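Local structure of malyl-CoA lyase/beta-methylmalyl-CoA lyase (Methylobacterium extorquens, 5UGR) at residues Asp100-Pro105 with Lys131-Glu136; Ala115-Thr120 with Thr153-Leu158. The protein belongs to the HpcH/HpaI aldolase/citrate lyase family of TIM-barrel lyases and binds a magnesium ion. All coordinates share one frame; numbering follows the deposited sequence.

Contact 1 of 2, residues Asp100-Pro105 with Lys131-Glu136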
# COMPACT_ATOMS: atom_id res chain seq x y z
N ASP A 100 -26.80 12.83 18.11
CA ASP A 100 -25.93 11.73 18.46
C ASP A 100 -24.92 11.33 17.36
O ASP A 100 -23.77 10.94 17.68
CB ASP A 100 -26.74 10.49 18.82
CG ASP A 100 -27.65 10.71 20.04
OD1 ASP A 100 -27.11 11.15 21.10
OD2 ASP A 100 -28.86 10.41 19.90
N MET A 101 -25.37 11.41 16.10
CA MET A 101 -24.57 10.85 15.01
C MET A 101 -24.77 11.63 13.73
O MET A 101 -25.78 12.33 13.56
CB MET A 101 -24.96 9.39 14.76
CG MET A 101 -24.63 8.43 15.93
SD MET A 101 -24.90 6.69 15.52
CE MET A 101 -23.53 6.47 14.37
N ILE A 102 -23.80 11.47 12.83
CA ILE A 102 -23.91 11.98 11.46
C ILE A 102 -23.81 10.81 10.48
O ILE A 102 -22.93 9.94 10.65
CB ILE A 102 -22.78 13.00 11.18
CG1 ILE A 102 -23.01 14.29 11.99
CG2 ILE A 102 -22.68 13.32 9.69
CD1 ILE A 102 -21.87 15.28 11.99
N LEU A 103 -24.77 10.77 9.57
CA LEU A 103 -24.82 9.82 8.45
C LEU A 103 -24.22 10.54 7.22
O LEU A 103 -24.76 11.54 6.73
CB LEU A 103 -26.24 9.32 8.20
CG LEU A 103 -26.50 8.52 6.93
CD1 LEU A 103 -25.53 7.34 6.81
CD2 LEU A 103 -27.94 8.02 6.94
N ILE A 104 -23.07 10.03 6.77
CA ILE A 104 -22.31 10.63 5.70
C ILE A 104 -22.71 9.86 4.42
O ILE A 104 -22.51 8.64 4.34
CB ILE A 104 -20.79 10.52 5.88
CG1 ILE A 104 -20.35 11.04 7.24
CG2 ILE A 104 -20.06 11.26 4.76
CD1 ILE A 104 -18.90 10.70 7.60
N PRO A 105 -23.25 10.53 3.40
CA PRO A 105 -23.72 9.88 2.19
C PRO A 105 -22.61 9.65 1.15
O PRO A 105 -21.58 10.36 1.16
CB PRO A 105 -24.78 10.86 1.65
CG PRO A 105 -24.16 12.20 2.00
CD PRO A 105 -23.56 11.99 3.37
N LYS A 131 -20.45 14.79 25.09
CA LYS A 131 -20.81 13.72 24.16
C LYS A 131 -19.92 13.84 22.92
O LYS A 131 -19.67 14.95 22.46
CB LYS A 131 -22.29 13.83 23.75
CG LYS A 131 -22.78 12.74 22.77
CD LYS A 131 -23.97 13.22 21.91
CE LYS A 131 -25.17 13.43 22.75
NZ LYS A 131 -26.44 13.67 22.06
N LYS A 132 -19.47 12.72 22.38
CA LYS A 132 -18.79 12.69 21.07
C LYS A 132 -19.74 12.09 20.04
O LYS A 132 -20.26 10.97 20.22
CB LYS A 132 -17.47 11.89 21.16
CG LYS A 132 -16.30 12.53 22.01
CD LYS A 132 -14.90 11.94 21.66
CE LYS A 132 -13.73 12.94 21.36
NZ LYS A 132 -13.29 13.30 19.89
N ILE A 133 -19.91 12.79 18.94
CA ILE A 133 -20.77 12.30 17.84
C ILE A 133 -20.14 11.05 17.20
O ILE A 133 -18.92 10.96 17.02
CB ILE A 133 -20.95 13.42 16.80
CG1 ILE A 133 -22.01 14.41 17.30
CG2 ILE A 133 -21.24 12.92 15.38
CD1 ILE A 133 -21.98 15.73 16.53
N GLY A 134 -21.00 10.09 16.84
CA GLY A 134 -20.57 8.92 16.07
C GLY A 134 -20.93 9.10 14.61
O GLY A 134 -21.82 9.86 14.28
N PHE A 135 -20.32 8.27 13.77
CA PHE A 135 -20.58 8.29 12.35
C PHE A 135 -21.23 6.98 11.86
O PHE A 135 -20.85 5.84 12.28
CB PHE A 135 -19.33 8.50 11.52
CG PHE A 135 -18.65 9.85 11.65
CD1 PHE A 135 -19.32 11.00 12.10
CD2 PHE A 135 -17.37 10.01 11.21
CE1 PHE A 135 -18.69 12.22 12.11
CE2 PHE A 135 -16.75 11.26 11.21
CZ PHE A 135 -17.42 12.37 11.69
N GLU A 136 -22.13 7.13 10.91
CA GLU A 136 -22.60 6.03 10.07
C GLU A 136 -22.23 6.46 8.63
O GLU A 136 -22.32 7.63 8.28
CB GLU A 136 -24.11 5.84 10.18
CG GLU A 136 -24.70 4.73 9.31
CD GLU A 136 -26.24 4.61 9.56
OE1 GLU A 136 -26.61 4.49 10.77
OE2 GLU A 136 -27.01 4.67 8.55
O HOH W 1 -22.91 10.15 20.18

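Contact 2 of 2, residues Ala115-Thr120 with Thr153-Leu158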
# COMPACT_ATOMS: atom_id res chain seq x y z
N ALA A 115 -12.30 13.71 6.53
CA ALA A 115 -12.69 15.12 6.38
C ALA A 115 -13.78 15.52 7.32
O ALA A 115 -13.72 16.64 7.89
CB ALA A 115 -13.05 15.41 4.93
N ILE A 116 -14.81 14.67 7.44
CA ILE A 116 -15.92 14.98 8.34
C ILE A 116 -15.47 14.88 9.79
O ILE A 116 -15.96 15.63 10.66
CB ILE A 116 -17.15 14.11 8.02
CG1 ILE A 116 -17.48 14.17 6.53
CG2 ILE A 116 -18.37 14.55 8.86
CD1 ILE A 116 -17.53 15.50 5.89
N ASP A 117 -14.55 13.97 10.09
CA ASP A 117 -14.00 13.84 11.45
C ASP A 117 -13.25 15.15 11.85
O ASP A 117 -13.47 15.65 12.95
CB ASP A 117 -13.11 12.60 11.47
CG ASP A 117 -12.91 11.98 12.82
OD1 ASP A 117 -13.29 12.59 13.85
OD2 ASP A 117 -12.28 10.88 12.85
N VAL A 118 -12.44 15.73 10.95
CA VAL A 118 -11.74 16.96 11.23
C VAL A 118 -12.78 18.04 11.62
O VAL A 118 -12.65 18.67 12.68
CB VAL A 118 -10.93 17.41 10.03
CG1 VAL A 118 -10.38 18.81 10.26
CG2 VAL A 118 -9.75 16.44 9.76
N LEU A 119 -13.78 18.25 10.76
CA LEU A 119 -14.73 19.36 10.96
C LEU A 119 -15.51 19.13 12.24
O LEU A 119 -15.69 20.08 13.05
CB LEU A 119 -15.59 19.48 9.71
CG LEU A 119 -16.63 20.61 9.73
CD1 LEU A 119 -15.96 21.98 9.94
CD2 LEU A 119 -17.40 20.59 8.43
N THR A 120 -16.07 17.93 12.40
CA THR A 120 -16.86 17.59 13.58
C THR A 120 -16.06 17.76 14.86
O THR A 120 -16.55 18.37 15.85
CB THR A 120 -17.40 16.15 13.48
OG1 THR A 120 -18.21 16.02 12.29
CG2 THR A 120 -18.25 15.83 14.68
N THR A 153 -12.15 1.25 8.44
CA THR A 153 -11.15 1.64 9.40
C THR A 153 -10.78 3.12 9.38
O THR A 153 -9.71 3.52 9.85
CB THR A 153 -9.90 0.75 9.35
OG1 THR A 153 -9.27 0.91 8.09
CG2 THR A 153 -10.24 -0.72 9.63
N SER A 154 -11.70 3.94 8.87
CA SER A 154 -11.34 5.34 8.59
C SER A 154 -11.54 6.34 9.71
O SER A 154 -11.10 7.48 9.53
CB SER A 154 -12.16 5.79 7.38
OG SER A 154 -13.55 5.76 7.60
N SER A 155 -12.17 5.95 10.81
CA SER A 155 -12.38 6.91 11.92
C SER A 155 -12.75 6.17 13.18
O SER A 155 -13.58 5.27 13.15
CB SER A 155 -13.50 7.88 11.60
OG SER A 155 -13.83 8.72 12.70
N LYS A 156 -12.22 6.65 14.31
CA LYS A 156 -12.62 6.13 15.62
C LYS A 156 -14.09 6.40 15.93
O LYS A 156 -14.68 5.72 16.80
CB LYS A 156 -11.72 6.71 16.70
CG LYS A 156 -10.32 6.12 16.67
CD LYS A 156 -9.46 6.61 17.86
CE LYS A 156 -9.10 8.08 17.83
NZ LYS A 156 -8.29 8.50 16.62
N ARG A 157 -14.69 7.37 15.22
CA ARG A 157 -16.12 7.63 15.35
C ARG A 157 -17.00 6.69 14.63
O ARG A 157 -18.21 6.68 14.87
CB ARG A 157 -16.48 9.04 14.89
CG ARG A 157 -15.77 10.19 15.58
CD ARG A 157 -16.22 11.53 15.01
NE ARG A 157 -15.53 12.64 15.58
CZ ARG A 157 -15.91 13.34 16.65
NH1 ARG A 157 -17.03 13.06 17.30
NH2 ARG A 157 -15.14 14.34 17.06
N LEU A 158 -16.45 5.93 13.67
CA LEU A 158 -17.29 5.13 12.81
C LEU A 158 -17.89 3.96 13.59
O LEU A 158 -17.19 3.21 14.28
CB LEU A 158 -16.49 4.62 11.60
CG LEU A 158 -17.28 3.92 10.50
CD1 LEU A 158 -18.37 4.82 9.96
CD2 LEU A 158 -16.32 3.52 9.36
O HOH W 2 -10.71 10.04 10.71
O HOH W 3 -10.08 8.58 14.15

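Contact 1 of 2, residues Asp100-Pro105 with Lys131-Glu136
Gly134 N donates to Asp100 O at 3.0 Å, the first of four backbone hydrogen bonds between two parallel strands. Ile102 then bonds both ways, its N to Gly134 O and its O from Glu136 N. Ile104 N to Glu136 O, 2.9 Å, is the fourth. Met101 pairs with Gly134, Ile102 with Phe135 and Leu103 with Glu136.

On one face of the sheet, the CD1 methyl of Ile104 sits over the Phe135 ring, 4.2 Å from its centroid and offset toward the rim. This is a CH-pi contact, 18° off the ring normal. Ile102 CB lies 4.1 Å from Phe135 CD1, and Ile102 CG1 meets Ile133 CG2.

The other face carries Met101, Leu103 and Glu136. The Met101 chain bends at its third torsion (chi3 71°), which brings CE to 3.4 Å from Phe135 C, beside the backbone of the partner strand. Leu103 CD1 touches the Glu136 side chain from CB to OE2, the two crossing at a slant, 3.5 Å from CD1 to OE2.

The two strands are neighbours in the eight-stranded parallel TIM barrel. With helix 110-127 they form one beta-alpha-beta unit. The side chain of Leu103 is about 9 Å from a bound magnesium ion.

Before the strands, Lys131 NZ makes a salt bridge to Asp100 OD1 at 2.8 Å. It comes from above the carboxylate plane, 45° out of it. A water donates to both Asp100 O and Lys132 O and bridges the two segments there.

Further out, Arg98 and the backbone N of Met73 hold Asp100 OD2, while Pro97 O takes a second bond from Lys131 NZ. Ser162 OG bonds to Glu136 OE2. Helix 110-127 covers Phe135 through Val113, Ile116 and Thr120.

Contact 2 of 2, residues Ala115-Thr120 with Thr153-Leu158
Asp117 on helix 110-127 faces Ser155 in a loop, their CA atoms 7.1 Å apart, where the chain makes a type I beta turn from Ser155 to Leu158. The Asp117 carboxylate accepts both direct hydrogen bonds between the segments, one on each oxygen. CG stands anti to the backbone N (chi1 -156°), which turns it toward the loop.

OD1 accepts from Arg157 NE at 2.8 Å, which is also a salt bridge. The oxygen lies near the guanidinium plane, at its edge, but the donor approaches from above the carboxylate plane. The two planes are 80° apart, so the groups are not coplanar.

OD2 accepts from Ser155 OG at 2.7 Å, again from above the carboxylate plane. The same OG accepts from Arg157 N at 3.0 Å, making an ST turn. Ser155 thus links the carboxylate to the backbone of the turn. One water donates to OD2 and to Ser154 O. A second, weakly bound to OD2, accepts from Lys156 N and NZ.

Thr120 CG2 lies over the centre of one face of the Arg157 guanidinium, 3.9 Å from CZ. Thr120 OG1 turns back to Ile116 O at 2.8 Å. That oxygen also accepts from Thr120 N, and the two donors reach it from opposite faces of its carbonyl plane.

Glu124 and Thr121 of the same helix hold Arg157 NH2. Val118 meets Ala115 of a second subunit and Phe3 of a third. Ile116 and Thr120 pack on Phe135 of strand 134-139 and reach strand 101-104 and helix 85-95.

From the N terminus the chain runs through strand 101-104 into helix 110-127, which supplies residues 115-120 of contact 2. It then returns in strand 134-139, where contact 1 closes the beta-alpha-beta loop. Two short helices follow before residues 153-158 close contact 2, just ahead of strand 158-163. The segments alternate along the chain, so the two loops cross. Their centres are 9 Å apart. Arg157 joins them directly: its NH1 probably bonds to Ile133 O, and its O probably accepts from Phe135 N. Together the contacts tie three successive barrel strands to the helix outside them.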